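Local coordinates for protein MATE family efflux transporter (Vibrio cholerae, PDB 6IDP) that probably exports drugs and other toxic compounds from the cell by H+-coupled antiport, as a bacterial multidrug transporter of the MATE family, at residues Q50-P55 / L120-T125; Y86-G91 / Q213-S218; D131-W136 / G188-A193. One frame throughout, in Å; residues are numbered along the deposited sequence.

Contact 1 (Q50-P55 / L120-T125)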
loop_
_atom_site.group_PDB
_atom_site.type_symbol
_atom_site.label_atom_id
_atom_site.label_comp_id
_atom_site.label_asym_id
_atom_site.label_seq_id
_atom_site.Cartn_x
_atom_site.Cartn_y
_atom_site.Cartn_z
ATOM N N GLN A 50 -11.188 -11.982 14.084
ATOM C CA GLN A 50 -10.858 -11.000 13.058
ATOM C C GLN A 50 -9.509 -10.346 13.339
ATOM O O GLN A 50 -8.705 -10.141 12.429
ATOM C CB GLN A 50 -11.956 -9.935 12.975
ATOM C CG GLN A 50 -11.609 -8.715 12.137
ATOM C CD GLN A 50 -11.854 -8.928 10.658
ATOM O OE1 GLN A 50 -11.679 -10.029 10.138
ATOM N NE2 GLN A 50 -12.271 -7.870 9.971
ATOM N N GLY A 51 -9.272 -10.021 14.607
ATOM C CA GLY A 51 -8.039 -9.379 15.022
ATOM C C GLY A 51 -6.806 -10.234 14.799
ATOM O O GLY A 51 -5.745 -9.724 14.440
ATOM N N PHE A 52 -6.945 -11.538 15.010
ATOM C CA PHE A 52 -5.843 -12.470 14.786
ATOM C C PHE A 52 -5.657 -12.782 13.301
ATOM O O PHE A 52 -4.744 -13.515 12.926
ATOM C CB PHE A 52 -6.068 -13.771 15.563
ATOM C CG PHE A 52 -5.822 -13.651 17.042
ATOM C CD1 PHE A 52 -4.545 -13.796 17.560
ATOM C CD2 PHE A 52 -6.870 -13.409 17.916
ATOM C CE1 PHE A 52 -4.318 -13.691 18.922
ATOM C CE2 PHE A 52 -6.650 -13.303 19.277
ATOM C CZ PHE A 52 -5.373 -13.446 19.781
ATOM N N THR A 53 -6.526 -12.230 12.460
ATOM C CA THR A 53 -6.442 -12.452 11.020
ATOM C C THR A 53 -5.702 -11.294 10.345
ATOM O O THR A 53 -5.191 -11.430 9.234
ATOM C CB THR A 53 -7.846 -12.623 10.391
ATOM O OG1 THR A 53 -8.638 -13.493 11.213
ATOM C CG2 THR A 53 -7.748 -13.213 8.991
ATOM N N MET A 54 -5.642 -10.158 11.031
ATOM C CA MET A 54 -4.928 -8.986 10.524
ATOM C C MET A 54 -3.440 -9.238 10.215
ATOM O O MET A 54 -2.962 -8.822 9.159
ATOM C CB MET A 54 -5.064 -7.820 11.510
ATOM C CG MET A 54 -6.470 -7.237 11.591
ATOM S SD MET A 54 -7.151 -6.845 9.966
ATOM C CE MET A 54 -8.648 -5.972 10.422
ATOM N N PRO A 55 -2.699 -9.915 11.117
ATOM C CA PRO A 55 -1.282 -10.127 10.790
ATOM C C PRO A 55 -1.061 -11.043 9.587
ATOM O O PRO A 55 -0.145 -10.798 8.802
ATOM C CB PRO A 55 -0.718 -10.764 12.064
ATOM C CG PRO A 55 -1.892 -11.378 12.733
ATOM C CD PRO A 55 -3.026 -10.445 12.456
ATOM N N LEU A 120 1.125 -16.213 18.239
ATOM C CA LEU A 120 0.487 -14.920 18.466
ATOM C C LEU A 120 -0.275 -14.914 19.784
ATOM O O LEU A 120 -1.018 -13.977 20.077
ATOM C CB LEU A 120 -0.460 -14.576 17.317
ATOM C CG LEU A 120 0.164 -14.516 15.926
ATOM C CD1 LEU A 120 -0.850 -14.001 14.923
ATOM C CD2 LEU A 120 1.412 -13.647 15.942
ATOM N N GLY A 121 -0.090 -15.971 20.568
ATOM C CA GLY A 121 -0.738 -16.093 21.860
ATOM C C GLY A 121 -2.246 -16.188 21.763
ATOM O O GLY A 121 -2.960 -15.767 22.673
ATOM N N ALA A 122 -2.737 -16.736 20.657
ATOM C CA ALA A 122 -4.173 -16.896 20.471
ATOM C C ALA A 122 -4.727 -17.931 21.438
ATOM O O ALA A 122 -4.227 -19.055 21.507
ATOM C CB ALA A 122 -4.492 -17.287 19.037
ATOM N N PRO A 123 -5.763 -17.549 22.196
ATOM C CA PRO A 123 -6.447 -18.467 23.108
ATOM C C PRO A 123 -7.117 -19.597 22.335
ATOM O O PRO A 123 -7.561 -19.377 21.206
ATOM C CB PRO A 123 -7.481 -17.573 23.797
ATOM C CG PRO A 123 -7.717 -16.460 22.831
ATOM C CD PRO A 123 -6.387 -16.214 22.185
ATOM N N GLU A 124 -7.189 -20.779 22.940
ATOM C CA GLU A 124 -7.761 -21.960 22.295
ATOM C C GLU A 124 -9.204 -21.730 21.834
ATOM O O GLU A 124 -9.694 -22.417 20.940
ATOM C CB GLU A 124 -7.694 -23.163 23.247
ATOM C CG GLU A 124 -8.153 -24.493 22.648
ATOM C CD GLU A 124 -7.008 -25.321 22.091
ATOM O OE1 GLU A 124 -5.853 -25.099 22.510
ATOM O OE2 GLU A 124 -7.265 -26.196 21.236
ATOM N N THR A 125 -9.873 -20.750 22.437
ATOM C CA THR A 125 -11.263 -20.447 22.105
ATOM C C THR A 125 -11.437 -19.909 20.681
ATOM O O THR A 125 -12.454 -20.165 20.035
ATOM C CB THR A 125 -11.862 -19.424 23.093
ATOM O OG1 THR A 125 -13.156 -19.014 22.634
ATOM C CG2 THR A 125 -10.968 -18.199 23.214
#
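F52 lays its phenyl ring against A122, whose CB sits over one ring face and is displaced toward the rim. The methyl carbon is 4.0 Å from the ring centroid and 25° off the ring normal, which identifies the pair as a CH-pi contact. The ring is also met at its edge: F52 CE1 lies 3.5 Å from L120 O, and this carbonyl oxygen is near the plane of the ring, facing its C-H rim. At the tip, F52 CZ lies 3.8 Å from P123 CD, with the two side chains crossing obliquely. F52 can serve all three neighbours because its CG is anti to the carbonyl carbon (chi1 -75°), which swings the ring across to the other segment. A second, smaller patch flanks the first. There P55 CG touches L120 CD1 at 3.6 Å, while the stem of L120 slides past F52 in the opposite direction.

No hydrogen bond crosses between the segments, and only 216 Å² is buried, so this is a modest apolar contact near the protein surface. Its shape follows from two chain turns. G121, with positive phi (65°), is the C-prime residue of a Schellman motif in which A122 N and G121 N bond back to L117 O and G118 O, and the reversal brings A122 and P123 round to the ring. On the other side, T53 N bonds Q50 O at 3.0 Å in the break that carries F52, while T53 OG1 is held by A49 O. The contact thus joins the break between helices 44-51 and 54-80 to the connection between helices 113-119 and 124-156, with L117 of helix 113-119 touching both F52 and A122, and F127 of helix 124-156 packing on A122.

Contact 2 (Y86-G91 / Q213-S218). With OLC ((2R)-2,3-dihydroxypropyl (9Z)-octadec-9-enoate), chain J.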
loop_
_atom_site.group_PDB
_atom_site.type_symbol
_atom_site.label_atom_id
_atom_site.label_comp_id
_atom_site.label_asym_id
_atom_site.label_seq_id
_atom_site.Cartn_x
_atom_site.Cartn_y
_atom_site.Cartn_z
ATOM N N TYR A 86 6.815 -9.449 -25.819
ATOM C CA TYR A 86 7.422 -9.823 -24.551
ATOM C C TYR A 86 6.656 -9.247 -23.362
ATOM O O TYR A 86 6.512 -9.904 -22.332
ATOM C CB TYR A 86 8.883 -9.368 -24.522
ATOM C CG TYR A 86 9.579 -9.564 -23.196
ATOM C CD1 TYR A 86 9.754 -10.832 -22.660
ATOM C CD2 TYR A 86 10.080 -8.478 -22.490
ATOM C CE1 TYR A 86 10.396 -11.012 -21.449
ATOM C CE2 TYR A 86 10.726 -8.647 -21.281
ATOM C CZ TYR A 86 10.881 -9.915 -20.763
ATOM O OH TYR A 86 11.523 -10.083 -19.558
ATOM N N ALA A 87 6.152 -8.026 -23.515
ATOM C CA ALA A 87 5.417 -7.366 -22.444
ATOM C C ALA A 87 4.113 -8.089 -22.107
ATOM O O ALA A 87 3.765 -8.231 -20.933
ATOM C CB ALA A 87 5.136 -5.917 -22.812
ATOM N N LYS A 88 3.390 -8.548 -23.124
ATOM C CA LYS A 88 2.114 -9.215 -22.871
ATOM C C LYS A 88 2.306 -10.678 -22.475
ATOM O O LYS A 88 1.436 -11.269 -21.842
ATOM C CB LYS A 88 1.189 -9.102 -24.086
ATOM C CG LYS A 88 1.607 -9.900 -25.297
ATOM C CD LYS A 88 0.531 -9.809 -26.366
ATOM C CE LYS A 88 0.881 -10.641 -27.580
ATOM N NZ LYS A 88 -0.224 -10.649 -28.582
ATOM N N GLN A 89 3.444 -11.258 -22.843
ATOM C CA GLN A 89 3.810 -12.576 -22.338
ATOM C C GLN A 89 4.101 -12.488 -20.845
ATOM O O GLN A 89 3.741 -13.376 -20.077
ATOM C CB GLN A 89 5.027 -13.137 -23.077
ATOM C CG GLN A 89 4.760 -13.576 -24.504
ATOM C CD GLN A 89 6.036 -13.933 -25.238
ATOM O OE1 GLN A 89 7.083 -13.331 -25.010
ATOM N NE2 GLN A 89 5.957 -14.922 -26.119
ATOM N N LEU A 90 4.762 -11.407 -20.444
ATOM C CA LEU A 90 5.043 -11.154 -19.037
ATOM C C LEU A 90 3.751 -10.995 -18.251
ATOM O O LEU A 90 3.658 -11.429 -17.104
ATOM C CB LEU A 90 5.905 -9.900 -18.868
ATOM C CG LEU A 90 7.392 -9.999 -19.203
ATOM C CD1 LEU A 90 8.056 -8.645 -19.009
ATOM C CD2 LEU A 90 8.068 -11.058 -18.346
ATOM N N GLY A 91 2.760 -10.365 -18.877
ATOM C CA GLY A 91 1.466 -10.159 -18.253
ATOM C C GLY A 91 0.819 -11.483 -17.907
ATOM O O GLY A 91 0.277 -11.655 -16.812
ATOM N N GLN A 213 -8.745 -8.618 -24.325
ATOM C CA GLN A 213 -9.167 -7.925 -25.541
ATOM C C GLN A 213 -8.113 -6.915 -25.993
ATOM O O GLN A 213 -7.889 -6.724 -27.189
ATOM C CB GLN A 213 -10.512 -7.223 -25.313
ATOM C CG GLN A 213 -11.194 -6.709 -26.576
ATOM C CD GLN A 213 -10.676 -5.359 -27.040
ATOM O OE1 GLN A 213 -10.258 -4.528 -26.233
ATOM N NE2 GLN A 213 -10.699 -5.136 -28.351
ATOM N N ARG A 214 -7.467 -6.275 -25.023
ATOM C CA ARG A 214 -6.436 -5.285 -25.300
ATOM C C ARG A 214 -5.078 -5.946 -25.501
ATOM O O ARG A 214 -4.080 -5.264 -25.739
ATOM C CB ARG A 214 -6.362 -4.261 -24.167
ATOM C CG ARG A 214 -7.584 -3.369 -24.065
ATOM C CD ARG A 214 -7.460 -2.422 -22.891
ATOM N NE ARG A 214 -8.555 -1.461 -22.833
ATOM C CZ ARG A 214 -9.566 -1.532 -21.975
ATOM N NH1 ARG A 214 -9.622 -2.518 -21.092
ATOM N NH2 ARG A 214 -10.520 -0.612 -21.996
ATOM N N GLN A 215 -5.062 -7.274 -25.398
ATOM C CA GLN A 215 -3.859 -8.081 -25.599
ATOM C C GLN A 215 -2.742 -7.683 -24.642
ATOM O O GLN A 215 -1.585 -7.547 -25.036
ATOM C CB GLN A 215 -3.383 -7.983 -27.056
ATOM C CG GLN A 215 -4.307 -8.688 -28.037
ATOM C CD GLN A 215 -3.945 -8.429 -29.487
ATOM O OE1 GLN A 215 -2.804 -8.095 -29.807
ATOM N NE2 GLN A 215 -4.922 -8.576 -30.373
ATOM N N TRP A 216 -3.103 -7.505 -23.376
ATOM C CA TRP A 216 -2.133 -7.173 -22.340
ATOM C C TRP A 216 -1.623 -8.434 -21.651
ATOM O O TRP A 216 -0.696 -8.385 -20.842
ATOM C CB TRP A 216 -2.751 -6.214 -21.323
ATOM C CG TRP A 216 -2.980 -4.846 -21.882
ATOM C CD1 TRP A 216 -2.506 -4.354 -23.065
ATOM C CD2 TRP A 216 -3.741 -3.788 -21.284
ATOM N NE1 TRP A 216 -2.923 -3.057 -23.236
ATOM C CE2 TRP A 216 -3.681 -2.686 -22.159
ATOM C CE3 TRP A 216 -4.465 -3.669 -20.095
ATOM C CZ2 TRP A 216 -4.317 -1.477 -21.879
ATOM C CZ3 TRP A 216 -5.095 -2.469 -19.821
ATOM C CH2 TRP A 216 -5.017 -1.390 -20.707
ATOM N N THR A 217 -2.241 -9.562 -21.982
ATOM C CA THR A 217 -1.786 -10.864 -21.512
ATOM C C THR A 217 -1.728 -11.848 -22.672
ATOM O O THR A 217 -2.565 -11.804 -23.577
ATOM C CB THR A 217 -2.704 -11.444 -20.417
ATOM O OG1 THR A 217 -4.062 -11.423 -20.872
ATOM C CG2 THR A 217 -2.586 -10.643 -19.130
ATOM N N SER A 218 -0.736 -12.732 -22.643
ATOM C CA SER A 218 -0.637 -13.800 -23.629
ATOM C C SER A 218 -0.183 -15.090 -22.969
ATOM O O SER A 218 0.608 -15.064 -22.029
ATOM C CB SER A 218 0.331 -13.423 -24.752
ATOM O OG SER A 218 0.545 -14.528 -25.608
HETATM C C18 OLC J . 12.710 -9.011 -27.085
HETATM C C17 OLC J . 13.607 -9.289 -25.899
HETATM C C16 OLC J . 12.765 -9.686 -24.705
HETATM C C15 OLC J . 13.655 -9.877 -23.496
HETATM C C13 OLC J . 15.105 -8.734 -21.853
HETATM C C14 OLC J . 14.192 -8.538 -23.044
HETATM O O HOH W 1 1.215 -6.802 -20.341
HETATM O O HOH W 2 -0.234 -7.620 -29.167
#
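K88 O is gripped twice from segment 213-218. S218 N donates to it at 2.7 Å, but the N-H...O angle of 125° makes this a weak, bent hydrogen bond despite its short length. The CA-H group of T217 supplies the second hold, with T217 CA 3.3 Å from K88 O. W216 O is also held by two partners: K88 CA gives a CA-H...O contact, and a water donates to it at 2.5 Å and to A87 O at 3.0 Å, bridging the two carbonyls. G91 faces W216 O with no side chain, which lets the loop run close to helix 84-111.

In the K88 side chain the first torsion is the crowded one, CG between the backbone N and the carbonyl carbon (chi1 70°), and the chain is extended beyond it. It therefore runs beside Q215, pointing the same way, with its methylenes against Q215 O and S218 CB. K88 NZ and Q215 OE1 are too far apart to bond directly at 3.8 Å. A second water links them, accepting from K88 NZ at 3.1 Å and donating to Q215 OE1 at 2.7 Å.

Q215, with positive phi, forms the Schellman motif that ends helix 189-213 and turns the chain toward helix 84-111. Behind the contact, Q89 NE2 bonds Q220 O, and the Y86 ring lies between L90 CD1 and the lipid atom OLC C16. The joint thus relies mainly on backbone carbonyls and bridging waters; K88 NZ has a long, weak ion pair with E85 OE2 besides its water, so its charge is probably stabilised in part by solvent.

Contact 3 (D131-W136 / G188-A193)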
loop_
_atom_site.group_PDB
_atom_site.type_symbol
_atom_site.label_atom_id
_atom_site.label_comp_id
_atom_site.label_asym_id
_atom_site.label_seq_id
_atom_site.Cartn_x
_atom_site.Cartn_y
_atom_site.Cartn_z
ATOM N N ASP A 131 -11.140 -22.153 12.279
ATOM C CA ASP A 131 -11.234 -23.398 11.515
ATOM C C ASP A 131 -12.100 -23.262 10.267
ATOM O O ASP A 131 -11.817 -23.873 9.236
ATOM C CB ASP A 131 -11.779 -24.530 12.394
ATOM C CG ASP A 131 -10.681 -25.376 13.010
ATOM O OD1 ASP A 131 -9.564 -25.406 12.452
ATOM O OD2 ASP A 131 -10.939 -26.020 14.047
ATOM N N HIS A 132 -13.154 -22.458 10.358
ATOM C CA HIS A 132 -14.030 -22.255 9.211
ATOM C C HIS A 132 -13.885 -20.856 8.607
ATOM O O HIS A 132 -14.108 -20.670 7.409
ATOM C CB HIS A 132 -15.489 -22.518 9.599
ATOM C CG HIS A 132 -15.978 -21.680 10.738
ATOM N ND1 HIS A 132 -16.517 -20.425 10.560
ATOM C CD2 HIS A 132 -16.017 -21.921 12.071
ATOM C CE1 HIS A 132 -16.863 -19.926 11.734
ATOM N NE2 HIS A 132 -16.570 -20.814 12.667
ATOM N N TYR A 133 -13.498 -19.876 9.419
ATOM C CA TYR A 133 -13.376 -18.508 8.921
ATOM C C TYR A 133 -12.230 -18.355 7.923
ATOM O O TYR A 133 -12.383 -17.684 6.905
ATOM C CB TYR A 133 -13.194 -17.514 10.072
ATOM C CG TYR A 133 -13.004 -16.088 9.599
ATOM C CD1 TYR A 133 -13.908 -15.504 8.721
ATOM C CD2 TYR A 133 -11.921 -15.329 10.025
ATOM C CE1 TYR A 133 -13.740 -14.205 8.278
ATOM C CE2 TYR A 133 -11.747 -14.025 9.588
ATOM C CZ TYR A 133 -12.661 -13.471 8.717
ATOM O OH TYR A 133 -12.495 -12.177 8.279
ATOM N N TRP A 134 -11.091 -18.980 8.207
ATOM C CA TRP A 134 -9.924 -18.842 7.336
ATOM C C TRP A 134 -10.120 -19.530 5.991
ATOM O O TRP A 134 -9.480 -19.163 5.010
ATOM C CB TRP A 134 -8.665 -19.384 8.020
ATOM C CG TRP A 134 -8.026 -18.399 8.952
ATOM C CD1 TRP A 134 -8.613 -17.300 9.506
ATOM C CD2 TRP A 134 -6.673 -18.415 9.427
ATOM N NE1 TRP A 134 -7.713 -16.636 10.304
ATOM C CE2 TRP A 134 -6.516 -17.300 10.273
ATOM C CE3 TRP A 134 -5.582 -19.266 9.225
ATOM C CZ2 TRP A 134 -5.312 -17.012 10.915
ATOM C CZ3 TRP A 134 -4.387 -18.978 9.863
ATOM C CH2 TRP A 134 -4.263 -17.861 10.698
ATOM N N LEU A 135 -10.997 -20.527 5.947
ATOM C CA LEU A 135 -11.351 -21.157 4.681
ATOM C C LEU A 135 -11.923 -20.116 3.728
ATOM O O LEU A 135 -11.420 -19.928 2.616
ATOM C CB LEU A 135 -12.354 -22.292 4.897
ATOM C CG LEU A 135 -11.781 -23.542 5.566
ATOM C CD1 LEU A 135 -12.868 -24.574 5.819
ATOM C CD2 LEU A 135 -10.667 -24.127 4.712
ATOM N N TRP A 136 -12.965 -19.427 4.180
ATOM C CA TRP A 136 -13.581 -18.372 3.388
ATOM C C TRP A 136 -12.647 -17.181 3.210
ATOM O O TRP A 136 -12.572 -16.597 2.127
ATOM C CB TRP A 136 -14.887 -17.911 4.036
ATOM C CG TRP A 136 -15.938 -18.975 4.106
ATOM C CD1 TRP A 136 -16.293 -19.705 5.203
ATOM C CD2 TRP A 136 -16.778 -19.425 3.036
ATOM N NE1 TRP A 136 -17.300 -20.583 4.881
ATOM C CE2 TRP A 136 -17.616 -20.431 3.557
ATOM C CE3 TRP A 136 -16.900 -19.078 1.687
ATOM C CZ2 TRP A 136 -18.563 -21.090 2.777
ATOM C CZ3 TRP A 136 -17.843 -19.733 0.915
ATOM C CH2 TRP A 136 -18.660 -20.727 1.462
ATOM N N GLY A 188 -22.459 -14.279 9.539
ATOM C CA GLY A 188 -21.639 -13.524 10.467
ATOM C C GLY A 188 -20.235 -13.242 9.978
ATOM O O GLY A 188 -20.034 -12.525 8.995
ATOM N N ILE A 189 -19.259 -13.811 10.677
ATOM C CA ILE A 189 -17.857 -13.581 10.362
ATOM C C ILE A 189 -17.516 -14.160 8.984
ATOM O O ILE A 189 -16.741 -13.570 8.233
ATOM C CB ILE A 189 -16.936 -14.172 11.467
ATOM C CG1 ILE A 189 -15.497 -13.680 11.308
ATOM C CG2 ILE A 189 -17.027 -15.699 11.524
ATOM C CD1 ILE A 189 -15.336 -12.192 11.534
ATOM N N ASP A 190 -18.122 -15.294 8.638
ATOM C CA ASP A 190 -17.895 -15.899 7.330
ATOM C C ASP A 190 -18.553 -15.070 6.232
ATOM O O ASP A 190 -18.039 -14.986 5.118
ATOM C CB ASP A 190 -18.424 -17.337 7.294
ATOM C CG ASP A 190 -17.642 -18.271 8.198
ATOM O OD1 ASP A 190 -16.561 -17.871 8.677
ATOM O OD2 ASP A 190 -18.105 -19.409 8.422
ATOM N N GLY A 191 -19.684 -14.453 6.559
ATOM C CA GLY A 191 -20.434 -13.656 5.605
ATOM C C GLY A 191 -19.655 -12.495 5.016
ATOM O O GLY A 191 -19.822 -12.162 3.843
ATOM N N ALA A 192 -18.803 -11.878 5.830
ATOM C CA ALA A 192 -17.984 -10.761 5.376
ATOM C C ALA A 192 -16.988 -11.214 4.312
ATOM O O ALA A 192 -16.767 -10.518 3.320
ATOM C CB ALA A 192 -17.254 -10.128 6.547
ATOM N N ALA A 193 -16.391 -12.381 4.529
ATOM C CA ALA A 193 -15.427 -12.938 3.591
ATOM C C ALA A 193 -16.113 -13.361 2.296
ATOM O O ALA A 193 -15.571 -13.170 1.205
ATOM C CB ALA A 193 -14.701 -14.115 4.219
#
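Among the polar interactions, the chief one is a His-carboxylate hydrogen bond: H132 ND1 donates to D190 OD2 at 2.9 Å, with an angle of 139°. D190 OD2 receives it on its syn lone pair, while D190 OD1 takes a longer, weak share at 3.2 Å. The imidazole and carboxylate planes stand 77° apart, and the acceptor is tilted out of the ring plane. Such a neighbour would be expected to favour a protonated imidazole. D190 OD1 also lies 3.3 Å from Y133 CA and at the edge of the Y133 ring, whose plane is nearly that of the carboxylate. The W136 indole lies obliquely against the same carboxylate, W136 CD1 being 3.6 Å from D190 CG.

The segments belong to helices 124-156 and 189-213, the first and third of three successive transmembrane helices in the six-helix N-lobe of the MATE fold. Parallel chain direction is what such an up-down-up order demands, and the local axes agree: they are 10° apart and 8.8 Å from each other at closest approach.

The apolar interactions lie to one side of this bond. I189 CG1 sits over a face of Y133, 3.6 Å from the ring centroid, in a CH-pi contact, the two side chains crossing at about a right angle. A turn further on, W136 CB meets A193 CB at 3.8 Å. I189 and A192 also touch I39 of helix 5-39.

How the contacts relate
Contacts 1 and 3 are neighbours: their centres are 14 Å apart, and both draw on helix 124-156. Side chains of Q50-P55 touch those of D131-W136 directly, with Q50 OE1 and Y133 OH a close polar pair at 3.0 Å and T53 OG1 packed against W134 NE1 at 3.4 Å. Contact 2 is remote, its centre 40 Å from that of contact 1 and 35 Å from that of contact 3, a span consistent with opposite ends of the membrane helices. Helix 189-213 starts in contact 3 and ends in contact 2. One OLC lies over the Y86 ring in contact 2; a different OLC touches L135 of contact 3.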